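Local coordinates for protein isoflavone reductase (Medicago sativa, PDB 2GAS) that is an NADPH-dependent reductase that probably converts achiral isoflavones into chiral isoflavanones during synthesis of the plant defence compound (-)-medicarpin, at residues E2-I7 against P28-V33; L6-T11 against D78-A83; R16-A21 against T196-A201. All blocks are in the same frame, centred on the assembly; numbering follows the deposited sequence.

Contact 1 of 3, residues E2-I7 against P28-V33; sequences ENKILI and PTYALV
Strands 5-8 and 29-33, the two parallel strands of the first beta-alpha-beta unit of this Rossmann-type domain, are joined by four backbone hydrogen bonds. I5 is held at both its amide groups: its N donates to P28 O (3.1 Å), nearly along the C=O axis, and its O accepts Y30 N (2.8 Å) in the carbonyl plane. Two residues on, I7 repeats the pattern, I7 N reaching Y30 O at 2.9 Å and L32 N reaching I7 O at 3.2 Å, but each donor stands about 30° above the carbonyl plane. P28, with no N-H to offer, suits the entry to its strand, where its carbonyl does the bonding. N3 O, which lies 3.3 Å from P28 CD, accepts N27 ND2. K4 sends its NZ away to Q76 O, and T29 OG1 pairs with S22 and N27.

The Y30 ring lies on the L6 side of the sheet, with I5 O at its edge. Its CE1 meets K4 CB at 3.8 Å, and L6 CD1 packs against Y30 CB at 3.8 Å. An alanine in place of Y30 would remove the ring and hydroxyl that touch K4, and would probably leave that aliphatic chain less well packed and less ordered. The strand pairing is thus carried by main-chain atoms that satisfy one another, while K4 and T29 take their polar partners from beyond the pair.

Contact 2 of 3, residues L6-T11 against D78-A83; sequences LILGPT and DIVICA
Main-chain bonds come first, and they alternate direction as parallel strands require. L6 N points almost straight at I79 O (2.8 Å), and I81 N answers to L6 O at 2.9 Å. L8 N then donates to I81 O at 2.8 Å; all three run nearly along the C=O axis. The last, A83 N to L8 O at 3.1 Å, is more bent (148°), its donor raised above the carbonyl plane where the chain of A83 has just left its strand.

The apolar contacts fall on two faces. On one, I7 and I81 lie side by side pointing the same way, and the bend of I7 at chi2 (-53°) carries its CD1 so close to I81 CB, 3.3 Å, that the packing is tight. On the other, L8 crosses V80 obliquely, CD1 to CG1 at 3.9 Å. Aliphatic residues suit these buried faces, and beta-branched I7, V80 and I81 also suit the extended backbone of a strand.

A steric limit appears at the turn. G9 takes a positive phi (69°), and any beta carbon there would sit some 3.2 Å from A83 O, so glycine fits best; small A83 rests its CB near G9 O. G9, P10 and T11 open the glycine-rich loop inferred to bind NADP(+), which follows the first strand as in Rossmann folds.

Strand 5-8 is central, with 29-33 along its other edge; helix 15-25 covers the I7 and I81 face through I18, and helix 92-102 covers the L8, V80 and C82 face through I95, I99 and Q92.

Contact 3 of 3, residues R16-A21 against T196-A201; sequences RHIVWA and TFTIRA
The indole of W20, on the crossover helix 15-25 of the first beta-alpha-beta unit of the Rossmann fold, has R16 O over one face, 3.0 Å above the ring plane and offset toward the rim, while H17 ND1 lies in plane at its edge. That same carbonyl accepts W20 N in the helical pattern, and the side-chain torsions of W20 lay its ring beside it. The imidazole of H17 carries R16 CG over one face. Both rings lead away from 196-201; H17 instead touches E191 and A192, earlier in the same partner helix, while W20 meets Y52 with the planes at about 80° and bonds N51 through NE1.

Helix 15-25 packs here against helix 191-202: the segments 16-21 and 196-201 cross at -55°, their axes approaching to 8.4 Å. A21 suits this close crossing because its small side chain lets the backbones draw together; its CB lies 3.6 Å from T196 N.

I18 does the reaching. With CG1 anti to the carbonyl carbon, its CD1 presses on T198 CB at 3.2 Å, tighter than usual carbon packing, and the two side chains cross at about a right angle. T198 can be buried here because its OG1, though it too touches I18 CD1, is satisfied by V194 O, one turn earlier in the helix.

I199 fills the angle between I18 and A21. Its chi2 of 59° brings CD1 to 3.6 Å from I18 CG2, and that one methyl also touches two more groups of helix 15-25, I18 O and A21 CB, each 3.5 Å from I199 CD1.

Contacts 1 and 2 share strand 5-8, whose two edges they pair with 29-33 and 79-82, and both rely on main-chain hydrogen bonding. Contact 2 is buried, nearer the centre of the chain and ending at the inferred cofactor loop, whereas contact 1 reaches a partly exposed end at E2, N3 and K4. Contact 3, also buried, has a different chemistry: two helices meet mainly through aliphatic side chains, without hydrogen bonds between the segments, main-chain bonds running within each helix. It is tied to the sheet by I18, whose CG2 packs on I7 CD1 (3.2 Å), so I7 serves both strand pairs and underlies the helix pair. R16 NH2 also bonds T11 O in the loop of contact 2.

Contact 1 of 3, residues E2-I7 against P28-V33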
ATOM      1  N   GLU A   2     -21.204 -10.649   4.738  1.00 43.18           N
ATOM      2  CA  GLU A   2     -21.210 -11.623   5.826  1.00 40.02           C
ATOM      3  C   GLU A   2     -19.799 -11.840   6.373  1.00 36.14           C
ATOM      4  O   GLU A   2     -19.624 -12.271   7.514  1.00 36.10           O
ATOM      5  CB  GLU A   2     -21.778 -12.965   5.339  1.00 43.09           C
ATOM      6  CG  GLU A   2     -23.287 -12.984   5.119  1.00 47.27           C
ATOM      7  CD  GLU A   2     -23.801 -14.346   4.666  1.00 49.33           C
ATOM      8  OE1 GLU A   2     -23.416 -15.366   5.277  1.00 50.22           O
ATOM      9  OE2 GLU A   2     -24.599 -14.397   3.705  1.00 51.02           O
ATOM     10  N   ASN A   3     -18.794 -11.537   5.558  1.00 30.26           N
ATOM     11  CA  ASN A   3     -17.406 -11.723   5.968  1.00 27.46           C
ATOM     12  C   ASN A   3     -16.979 -10.810   7.110  1.00 23.39           C
ATOM     13  O   ASN A   3     -17.108  -9.587   7.024  1.00 21.83           O
ATOM     14  CB  ASN A   3     -16.454 -11.494   4.786  1.00 29.79           C
ATOM     15  CG  ASN A   3     -16.662 -12.484   3.664  1.00 33.03           C
ATOM     16  OD1 ASN A   3     -16.518 -13.693   3.852  1.00 34.74           O
ATOM     17  ND2 ASN A   3     -16.999 -11.977   2.484  1.00 35.82           N
ATOM     18  N   LYS A   4     -16.471 -11.417   8.179  1.00 20.70           N
ATOM     19  CA  LYS A   4     -15.977 -10.670   9.326  1.00 19.27           C
ATOM     20  C   LYS A   4     -14.518 -10.378   8.998  1.00 19.12           C
ATOM     21  O   LYS A   4     -13.734 -11.298   8.785  1.00 19.60           O
ATOM     22  CB  LYS A   4     -16.089 -11.515  10.597  1.00 20.25           C
ATOM     23  CG  LYS A   4     -17.538 -11.770  11.015  1.00 22.46           C
ATOM     24  CD  LYS A   4     -17.630 -12.675  12.236  1.00 26.89           C
ATOM     25  CE  LYS A   4     -17.122 -14.074  11.931  1.00 31.02           C
ATOM     26  NZ  LYS A   4     -17.299 -14.998  13.090  1.00 36.40           N
ATOM     27  N   ILE A   5     -14.170  -9.094   8.951  1.00 17.43           N
ATOM     28  CA  ILE A   5     -12.822  -8.664   8.591  1.00 16.00           C
ATOM     29  C   ILE A   5     -12.015  -8.087   9.757  1.00 17.12           C
ATOM     30  O   ILE A   5     -12.447  -7.141  10.421  1.00 17.42           O
ATOM     31  CB  ILE A   5     -12.895  -7.602   7.457  1.00 17.00           C
ATOM     32  CG1 ILE A   5     -13.655  -8.180   6.259  1.00 17.26           C
ATOM     33  CG2 ILE A   5     -11.482  -7.168   7.032  1.00 15.84           C
ATOM     34  CD1 ILE A   5     -13.871  -7.198   5.124  1.00 18.91           C
ATOM     35  N   LEU A   6     -10.836  -8.662   9.988  1.00 16.84           N
ATOM     36  CA  LEU A   6      -9.939  -8.220  11.052  1.00 17.29           C
ATOM     37  C   LEU A   6      -8.766  -7.463  10.442  1.00 16.21           C
ATOM     38  O   LEU A   6      -8.085  -7.974   9.549  1.00 17.19           O
ATOM     39  CB  LEU A   6      -9.397  -9.425  11.829  1.00 17.19           C
ATOM     40  CG  LEU A   6      -8.305  -9.119  12.860  1.00 17.94           C
ATOM     41  CD1 LEU A   6      -8.851  -8.197  13.945  1.00 18.34           C
ATOM     42  CD2 LEU A   6      -7.803 -10.424  13.468  1.00 18.82           C
ATOM     43  N   ILE A   7      -8.531  -6.256  10.938  1.00 16.74           N
ATOM     44  CA  ILE A   7      -7.436  -5.431  10.447  1.00 15.53           C
ATOM     45  C   ILE A   7      -6.318  -5.321  11.474  1.00 16.11           C
ATOM     46  O   ILE A   7      -6.535  -4.849  12.593  1.00 17.08           O
ATOM     47  CB  ILE A   7      -7.912  -3.993  10.112  1.00 15.12           C
ATOM     48  CG1 ILE A   7      -8.973  -4.034   9.010  1.00 18.12           C
ATOM     49  CG2 ILE A   7      -6.720  -3.123   9.710  1.00 17.60           C
ATOM     50  CD1 ILE A   7      -8.539  -4.785   7.782  1.00 25.47           C
ATOM     51  N   PRO A  28     -18.799  -6.739   9.094  1.00 21.61           N
ATOM     52  CA  PRO A  28     -18.598  -6.679  10.542  1.00 21.40           C
ATOM     53  C   PRO A  28     -17.091  -6.410  10.570  1.00 19.97           C
ATOM     54  O   PRO A  28     -16.316  -7.164   9.973  1.00 20.19           O
ATOM     55  CB  PRO A  28     -18.933  -8.096  10.994  1.00 22.93           C
ATOM     56  CG  PRO A  28     -20.001  -8.503  10.028  1.00 22.53           C
ATOM     57  CD  PRO A  28     -19.457  -8.000   8.701  1.00 21.99           C
ATOM     58  N   THR A  29     -16.680  -5.342  11.241  1.00 18.92           N
ATOM     59  CA  THR A  29     -15.276  -4.955  11.257  1.00 17.65           C
ATOM     60  C   THR A  29     -14.612  -5.070  12.618  1.00 18.25           C
ATOM     61  O   THR A  29     -15.149  -4.602  13.618  1.00 18.83           O
ATOM     62  CB  THR A  29     -15.158  -3.515  10.716  1.00 17.38           C
ATOM     63  OG1 THR A  29     -15.847  -3.437   9.461  1.00 16.85           O
ATOM     64  CG2 THR A  29     -13.710  -3.125  10.507  1.00 16.38           C
ATOM     65  N   TYR A  30     -13.438  -5.699  12.636  1.00 18.38           N
ATOM     66  CA  TYR A  30     -12.669  -5.916  13.857  1.00 18.45           C
ATOM     67  C   TYR A  30     -11.271  -5.321  13.720  1.00 17.56           C
ATOM     68  O   TYR A  30     -10.694  -5.332  12.635  1.00 17.57           O
ATOM     69  CB  TYR A  30     -12.539  -7.420  14.131  1.00 18.30           C
ATOM     70  CG  TYR A  30     -13.850  -8.157  14.297  1.00 19.40           C
ATOM     71  CD1 TYR A  30     -14.727  -8.324  13.224  1.00 21.68           C
ATOM     72  CD2 TYR A  30     -14.213  -8.687  15.532  1.00 21.86           C
ATOM     73  CE1 TYR A  30     -15.939  -9.004  13.382  1.00 23.08           C
ATOM     74  CE2 TYR A  30     -15.419  -9.364  15.701  1.00 24.18           C
ATOM     75  CZ  TYR A  30     -16.276  -9.517  14.627  1.00 23.88           C
ATOM     76  OH  TYR A  30     -17.475 -10.171  14.804  1.00 25.97           O
ATOM     77  N   ALA A  31     -10.734  -4.797  14.817  1.00 17.13           N
ATOM     78  CA  ALA A  31      -9.391  -4.220  14.804  1.00 18.65           C
ATOM     79  C   ALA A  31      -8.590  -4.791  15.971  1.00 19.20           C
ATOM     80  O   ALA A  31      -9.067  -4.805  17.103  1.00 19.27           O
ATOM     81  CB  ALA A  31      -9.465  -2.697  14.913  1.00 18.44           C
ATOM     82  N   LEU A  32      -7.385  -5.278  15.690  1.00 19.76           N
ATOM     83  CA  LEU A  32      -6.538  -5.830  16.746  1.00 20.10           C
ATOM     84  C   LEU A  32      -5.783  -4.685  17.399  1.00 22.20           C
ATOM     85  O   LEU A  32      -5.025  -3.967  16.739  1.00 20.91           O
ATOM     86  CB  LEU A  32      -5.537  -6.833  16.175  1.00 21.31           C
ATOM     87  CG  LEU A  32      -4.765  -7.649  17.220  1.00 20.83           C
ATOM     88  CD1 LEU A  32      -5.697  -8.680  17.858  1.00 22.12           C
ATOM     89  CD2 LEU A  32      -3.595  -8.347  16.551  1.00 21.19           C
ATOM     90  N   VAL A  33      -6.003  -4.509  18.696  1.00 21.80           N
ATOM     91  CA  VAL A  33      -5.352  -3.440  19.436  1.00 25.97           C
ATOM     92  C   VAL A  33      -4.894  -3.914  20.806  1.00 29.49           C
ATOM     93  O   VAL A  33      -5.545  -4.748  21.438  1.00 31.03           O
ATOM     94  CB  VAL A  33      -6.301  -2.237  19.635  1.00 27.24           C
ATOM     95  CG1 VAL A  33      -6.585  -1.563  18.298  1.00 25.59           C
ATOM     96  CG2 VAL A  33      -7.595  -2.702  20.271  1.00 29.50           C
TER

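Contact 2 of 3, residues L6-T11 against D78-A83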
ATOM      1  N   LEU A   6     -10.836  -8.662   9.988  1.00 16.84           N
ATOM      2  CA  LEU A   6      -9.939  -8.220  11.052  1.00 17.29           C
ATOM      3  C   LEU A   6      -8.766  -7.463  10.442  1.00 16.21           C
ATOM      4  O   LEU A   6      -8.085  -7.974   9.549  1.00 17.19           O
ATOM      5  CB  LEU A   6      -9.397  -9.425  11.829  1.00 17.19           C
ATOM      6  CG  LEU A   6      -8.305  -9.119  12.860  1.00 17.94           C
ATOM      7  CD1 LEU A   6      -8.851  -8.197  13.945  1.00 18.34           C
ATOM      8  CD2 LEU A   6      -7.803 -10.424  13.468  1.00 18.82           C
ATOM      9  N   ILE A   7      -8.531  -6.256  10.938  1.00 16.74           N
ATOM     10  CA  ILE A   7      -7.436  -5.431  10.447  1.00 15.53           C
ATOM     11  C   ILE A   7      -6.318  -5.321  11.474  1.00 16.11           C
ATOM     12  O   ILE A   7      -6.535  -4.849  12.593  1.00 17.08           O
ATOM     13  CB  ILE A   7      -7.912  -3.993  10.112  1.00 15.12           C
ATOM     14  CG1 ILE A   7      -8.973  -4.034   9.010  1.00 18.12           C
ATOM     15  CG2 ILE A   7      -6.720  -3.123   9.710  1.00 17.60           C
ATOM     16  CD1 ILE A   7      -8.539  -4.785   7.782  1.00 25.47           C
ATOM     17  N   LEU A   8      -5.127  -5.774  11.091  1.00 15.26           N
ATOM     18  CA  LEU A   8      -3.951  -5.674  11.950  1.00 15.43           C
ATOM     19  C   LEU A   8      -3.296  -4.354  11.528  1.00 15.07           C
ATOM     20  O   LEU A   8      -3.294  -4.018  10.339  1.00 17.64           O
ATOM     21  CB  LEU A   8      -3.018  -6.860  11.700  1.00 18.12           C
ATOM     22  CG  LEU A   8      -3.699  -8.235  11.724  1.00 22.93           C
ATOM     23  CD1 LEU A   8      -2.673  -9.317  11.420  1.00 26.03           C
ATOM     24  CD2 LEU A   8      -4.345  -8.483  13.072  1.00 24.29           C
ATOM     25  N   GLY A   9      -2.761  -3.608  12.495  1.00 14.81           N
ATOM     26  CA  GLY A   9      -2.168  -2.307  12.217  1.00 16.76           C
ATOM     27  C   GLY A   9      -3.284  -1.340  11.835  1.00 15.65           C
ATOM     28  O   GLY A   9      -3.109  -0.494  10.962  1.00 15.13           O
ATOM     29  N   PRO A  10      -4.442  -1.418  12.511  1.00 17.26           N
ATOM     30  CA  PRO A  10      -5.591  -0.558  12.219  1.00 16.34           C
ATOM     31  C   PRO A  10      -5.425   0.955  12.355  1.00 17.38           C
ATOM     32  O   PRO A  10      -6.153   1.713  11.707  1.00 18.23           O
ATOM     33  CB  PRO A  10      -6.670  -1.112  13.150  1.00 17.90           C
ATOM     34  CG  PRO A  10      -5.883  -1.505  14.350  1.00 18.21           C
ATOM     35  CD  PRO A  10      -4.685  -2.204  13.736  1.00 18.30           C
ATOM     36  N   THR A  11      -4.488   1.409  13.183  1.00 17.45           N
ATOM     37  CA  THR A  11      -4.311   2.852  13.336  1.00 18.05           C
ATOM     38  C   THR A  11      -3.203   3.439  12.465  1.00 17.24           C
ATOM     39  O   THR A  11      -2.911   4.630  12.547  1.00 19.78           O
ATOM     40  CB  THR A  11      -4.059   3.253  14.813  1.00 18.07           C
ATOM     41  OG1 THR A  11      -2.813   2.708  15.263  1.00 21.48           O
ATOM     42  CG2 THR A  11      -5.192   2.750  15.698  1.00 20.60           C
ATOM     43  N   ASP A  78     -13.233 -13.997   9.599  1.00 18.61           N
ATOM     44  CA  ASP A  78     -13.123 -14.751   8.353  1.00 18.44           C
ATOM     45  C   ASP A  78     -11.937 -14.299   7.500  1.00 18.20           C
ATOM     46  O   ASP A  78     -11.270 -15.113   6.867  1.00 20.37           O
ATOM     47  CB  ASP A  78     -14.395 -14.576   7.522  1.00 19.47           C
ATOM     48  CG  ASP A  78     -15.634 -15.070   8.234  1.00 21.87           C
ATOM     49  OD1 ASP A  78     -16.575 -14.268   8.426  1.00 22.28           O
ATOM     50  OD2 ASP A  78     -15.663 -16.261   8.590  1.00 23.36           O
ATOM     51  N   ILE A  79     -11.692 -12.994   7.481  1.00 17.34           N
ATOM     52  CA  ILE A  79     -10.619 -12.410   6.682  1.00 17.42           C
ATOM     53  C   ILE A  79      -9.651 -11.618   7.549  1.00 16.31           C
ATOM     54  O   ILE A  79     -10.063 -10.855   8.423  1.00 16.19           O
ATOM     55  CB  ILE A  79     -11.215 -11.487   5.593  1.00 18.32           C
ATOM     56  CG1 ILE A  79     -12.163 -12.304   4.707  1.00 18.79           C
ATOM     57  CG2 ILE A  79     -10.096 -10.861   4.754  1.00 17.65           C
ATOM     58  CD1 ILE A  79     -12.917 -11.481   3.684  1.00 21.46           C
ATOM     59  N   VAL A  80      -8.361 -11.813   7.303  1.00 13.58           N
ATOM     60  CA  VAL A  80      -7.321 -11.135   8.063  1.00 15.33           C
ATOM     61  C   VAL A  80      -6.501 -10.260   7.122  1.00 16.33           C
ATOM     62  O   VAL A  80      -5.983 -10.734   6.110  1.00 14.16           O
ATOM     63  CB  VAL A  80      -6.390 -12.160   8.748  1.00 16.41           C
ATOM     64  CG1 VAL A  80      -5.291 -11.440   9.506  1.00 16.88           C
ATOM     65  CG2 VAL A  80      -7.192 -13.053   9.683  1.00 15.46           C
ATOM     66  N   ILE A  81      -6.401  -8.980   7.457  1.00 14.22           N
ATOM     67  CA  ILE A  81      -5.648  -8.031   6.646  1.00 14.95           C
ATOM     68  C   ILE A  81      -4.507  -7.428   7.450  1.00 15.75           C
ATOM     69  O   ILE A  81      -4.738  -6.787   8.471  1.00 14.64           O
ATOM     70  CB  ILE A  81      -6.552  -6.885   6.155  1.00 14.14           C
ATOM     71  CG1 ILE A  81      -7.704  -7.462   5.325  1.00 16.51           C
ATOM     72  CG2 ILE A  81      -5.734  -5.888   5.337  1.00 14.93           C
ATOM     73  CD1 ILE A  81      -8.714  -6.430   4.849  1.00 18.92           C
ATOM     74  N   CYS A  82      -3.275  -7.647   6.996  1.00 15.53           N
ATOM     75  CA  CYS A  82      -2.118  -7.081   7.681  1.00 17.10           C
ATOM     76  C   CYS A  82      -1.766  -5.771   6.982  1.00 17.81           C
ATOM     77  O   CYS A  82      -1.050  -5.756   5.977  1.00 16.87           O
ATOM     78  CB  CYS A  82      -0.933  -8.043   7.623  1.00 20.52           C
ATOM     79  SG  CYS A  82       0.396  -7.549   8.724  1.00 26.33           S
ATOM     80  N   ALA A  83      -2.283  -4.668   7.515  1.00 17.72           N
ATOM     81  CA  ALA A  83      -2.048  -3.354   6.934  1.00 19.43           C
ATOM     82  C   ALA A  83      -0.602  -2.922   7.098  1.00 21.19           C
ATOM     83  O   ALA A  83      -0.033  -3.020   8.189  1.00 23.33           O
ATOM     84  CB  ALA A  83      -2.981  -2.329   7.575  1.00 18.29           C
TER

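Contact 3 of 3, residues R16-A21 against T196-A201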
ATOM      1  N   ARG A  16      -6.008   2.650   8.697  1.00 14.89           N
ATOM      2  CA  ARG A  16      -7.224   3.383   9.044  1.00 15.07           C
ATOM      3  C   ARG A  16      -8.217   3.438   7.887  1.00 14.83           C
ATOM      4  O   ARG A  16      -9.425   3.361   8.097  1.00 15.67           O
ATOM      5  CB  ARG A  16      -6.886   4.803   9.517  1.00 15.27           C
ATOM      6  CG  ARG A  16      -6.320   5.717   8.438  1.00 15.03           C
ATOM      7  CD  ARG A  16      -5.752   7.002   9.043  1.00 16.92           C
ATOM      8  NE  ARG A  16      -4.577   6.731   9.870  1.00 18.30           N
ATOM      9  CZ  ARG A  16      -3.882   7.667  10.508  1.00 19.47           C
ATOM     10  NH1 ARG A  16      -4.243   8.942  10.418  1.00 18.83           N
ATOM     11  NH2 ARG A  16      -2.821   7.331  11.230  1.00 19.28           N
ATOM     12  N   HIS A  17      -7.715   3.559   6.664  1.00 15.44           N
ATOM     13  CA  HIS A  17      -8.604   3.631   5.510  1.00 14.80           C
ATOM     14  C   HIS A  17      -9.235   2.290   5.184  1.00 15.77           C
ATOM     15  O   HIS A  17     -10.317   2.229   4.596  1.00 16.45           O
ATOM     16  CB  HIS A  17      -7.839   4.203   4.319  1.00 16.49           C
ATOM     17  CG  HIS A  17      -7.437   5.631   4.516  1.00 16.92           C
ATOM     18  ND1 HIS A  17      -8.349   6.663   4.513  1.00 18.49           N
ATOM     19  CD2 HIS A  17      -6.240   6.186   4.825  1.00 18.60           C
ATOM     20  CE1 HIS A  17      -7.734   7.792   4.815  1.00 20.57           C
ATOM     21  NE2 HIS A  17      -6.453   7.530   5.010  1.00 19.67           N
ATOM     22  N   ILE A  18      -8.554   1.213   5.563  1.00 15.27           N
ATOM     23  CA  ILE A  18      -9.080  -0.127   5.357  1.00 13.83           C
ATOM     24  C   ILE A  18     -10.201  -0.335   6.375  1.00 15.94           C
ATOM     25  O   ILE A  18     -11.254  -0.889   6.049  1.00 16.51           O
ATOM     26  CB  ILE A  18      -7.973  -1.184   5.558  1.00 14.75           C
ATOM     27  CG1 ILE A  18      -6.875  -0.961   4.520  1.00 17.70           C
ATOM     28  CG2 ILE A  18      -8.551  -2.586   5.416  1.00 16.33           C
ATOM     29  CD1 ILE A  18      -7.325  -1.175   3.107  1.00 26.98           C
ATOM     30  N   VAL A  19      -9.978   0.121   7.606  1.00 15.09           N
ATOM     31  CA  VAL A  19     -11.000  -0.000   8.642  1.00 14.42           C
ATOM     32  C   VAL A  19     -12.241   0.779   8.201  1.00 15.20           C
ATOM     33  O   VAL A  19     -13.353   0.254   8.228  1.00 16.16           O
ATOM     34  CB  VAL A  19     -10.519   0.567  10.001  1.00 15.16           C
ATOM     35  CG1 VAL A  19     -11.682   0.620  10.981  1.00 15.95           C
ATOM     36  CG2 VAL A  19      -9.394  -0.299  10.562  1.00 16.00           C
ATOM     37  N   TRP A  20     -12.052   2.024   7.776  1.00 15.82           N
ATOM     38  CA  TRP A  20     -13.193   2.829   7.348  1.00 15.95           C
ATOM     39  C   TRP A  20     -13.917   2.248   6.129  1.00 16.53           C
ATOM     40  O   TRP A  20     -15.143   2.301   6.047  1.00 15.93           O
ATOM     41  CB  TRP A  20     -12.764   4.275   7.070  1.00 14.13           C
ATOM     42  CG  TRP A  20     -12.414   5.034   8.328  1.00 16.08           C
ATOM     43  CD1 TRP A  20     -13.053   4.955   9.534  1.00 17.88           C
ATOM     44  CD2 TRP A  20     -11.370   5.999   8.492  1.00 16.00           C
ATOM     45  NE1 TRP A  20     -12.472   5.810  10.439  1.00 16.45           N
ATOM     46  CE2 TRP A  20     -11.436   6.465   9.825  1.00 17.15           C
ATOM     47  CE3 TRP A  20     -10.381   6.519   7.641  1.00 15.53           C
ATOM     48  CZ2 TRP A  20     -10.552   7.426  10.331  1.00 17.85           C
ATOM     49  CZ3 TRP A  20      -9.501   7.475   8.145  1.00 17.56           C
ATOM     50  CH2 TRP A  20      -9.594   7.919   9.479  1.00 16.74           C
ATOM     51  N   ALA A  21     -13.170   1.687   5.183  1.00 16.75           N
ATOM     52  CA  ALA A  21     -13.800   1.114   3.997  1.00 15.99           C
ATOM     53  C   ALA A  21     -14.599  -0.132   4.374  1.00 16.81           C
ATOM     54  O   ALA A  21     -15.641  -0.416   3.786  1.00 16.99           O
ATOM     55  CB  ALA A  21     -12.740   0.767   2.942  1.00 15.87           C
ATOM     56  N   THR A 196     -10.797   1.357  -0.044  1.00 14.79           N
ATOM     57  CA  THR A 196     -11.974   0.911  -0.771  1.00 14.86           C
ATOM     58  C   THR A 196     -11.720  -0.316  -1.640  1.00 14.65           C
ATOM     59  O   THR A 196     -12.483  -1.281  -1.592  1.00 15.21           O
ATOM     60  CB  THR A 196     -12.528   2.059  -1.615  1.00 14.99           C
ATOM     61  OG1 THR A 196     -12.841   3.156  -0.745  1.00 15.99           O
ATOM     62  CG2 THR A 196     -13.790   1.626  -2.354  1.00 17.44           C
ATOM     63  N   PHE A 197     -10.647  -0.290  -2.426  1.00 15.12           N
ATOM     64  CA  PHE A 197     -10.328  -1.421  -3.289  1.00 15.34           C
ATOM     65  C   PHE A 197      -9.919  -2.668  -2.511  1.00 14.55           C
ATOM     66  O   PHE A 197     -10.165  -3.792  -2.948  1.00 14.25           O
ATOM     67  CB  PHE A 197      -9.218  -1.044  -4.274  1.00 15.29           C
ATOM     68  CG  PHE A 197      -9.698  -0.199  -5.419  1.00 14.86           C
ATOM     69  CD1 PHE A 197      -9.353   1.144  -5.508  1.00 16.70           C
ATOM     70  CD2 PHE A 197     -10.510  -0.753  -6.405  1.00 17.45           C
ATOM     71  CE1 PHE A 197      -9.810   1.923  -6.561  1.00 16.85           C
ATOM     72  CE2 PHE A 197     -10.973   0.018  -7.464  1.00 17.31           C
ATOM     73  CZ  PHE A 197     -10.623   1.356  -7.542  1.00 17.51           C
ATOM     74  N   THR A 198      -9.286  -2.479  -1.360  1.00 15.41           N
ATOM     75  CA  THR A 198      -8.873  -3.622  -0.558  1.00 15.97           C
ATOM     76  C   THR A 198     -10.102  -4.374  -0.064  1.00 15.44           C
ATOM     77  O   THR A 198     -10.140  -5.605  -0.089  1.00 14.87           O
ATOM     78  CB  THR A 198      -8.025  -3.183   0.651  1.00 14.94           C
ATOM     79  OG1 THR A 198      -6.832  -2.546   0.185  1.00 15.25           O
ATOM     80  CG2 THR A 198      -7.641  -4.380   1.508  1.00 15.55           C
ATOM     81  N   ILE A 199     -11.113  -3.632   0.376  1.00 16.47           N
ATOM     82  CA  ILE A 199     -12.329  -4.259   0.875  1.00 16.73           C
ATOM     83  C   ILE A 199     -13.133  -4.855  -0.282  1.00 18.11           C
ATOM     84  O   ILE A 199     -13.748  -5.908  -0.133  1.00 16.61           O
ATOM     85  CB  ILE A 199     -13.179  -3.253   1.698  1.00 17.60           C
ATOM     86  CG1 ILE A 199     -12.479  -2.942   3.030  1.00 20.76           C
ATOM     87  CG2 ILE A 199     -14.554  -3.845   1.997  1.00 19.62           C
ATOM     88  CD1 ILE A 199     -11.102  -2.365   2.906  1.00 29.34           C
ATOM     89  N   ARG A 200     -13.119  -4.199  -1.442  1.00 17.25           N
ATOM     90  CA  ARG A 200     -13.821  -4.743  -2.602  1.00 18.73           C
ATOM     91  C   ARG A 200     -13.209  -6.105  -2.915  1.00 17.23           C
ATOM     92  O   ARG A 200     -13.920  -7.069  -3.189  1.00 17.39           O
ATOM     93  CB  ARG A 200     -13.667  -3.824  -3.819  1.00 20.32           C
ATOM     94  CG  ARG A 200     -14.654  -2.677  -3.871  1.00 28.17           C
ATOM     95  CD  ARG A 200     -16.070  -3.188  -4.110  1.00 31.70           C
ATOM     96  NE  ARG A 200     -16.555  -2.891  -5.455  1.00 35.34           N
ATOM     97  CZ  ARG A 200     -16.962  -3.817  -6.316  1.00 35.82           C
ATOM     98  NH1 ARG A 200     -16.939  -5.097  -5.973  1.00 37.92           N
ATOM     99  NH2 ARG A 200     -17.398  -3.465  -7.517  1.00 36.03           N
ATOM    100  N   ALA A 201     -11.882  -6.177  -2.859  1.00 16.59           N
ATOM    101  CA  ALA A 201     -11.172  -7.421  -3.126  1.00 15.58           C
ATOM    102  C   ALA A 201     -11.488  -8.458  -2.047  1.00 16.98           C
ATOM    103  O   ALA A 201     -11.682  -9.635  -2.344  1.00 17.06           O
ATOM    104  CB  ALA A 201      -9.654  -7.159  -3.188  1.00 17.08           C
TER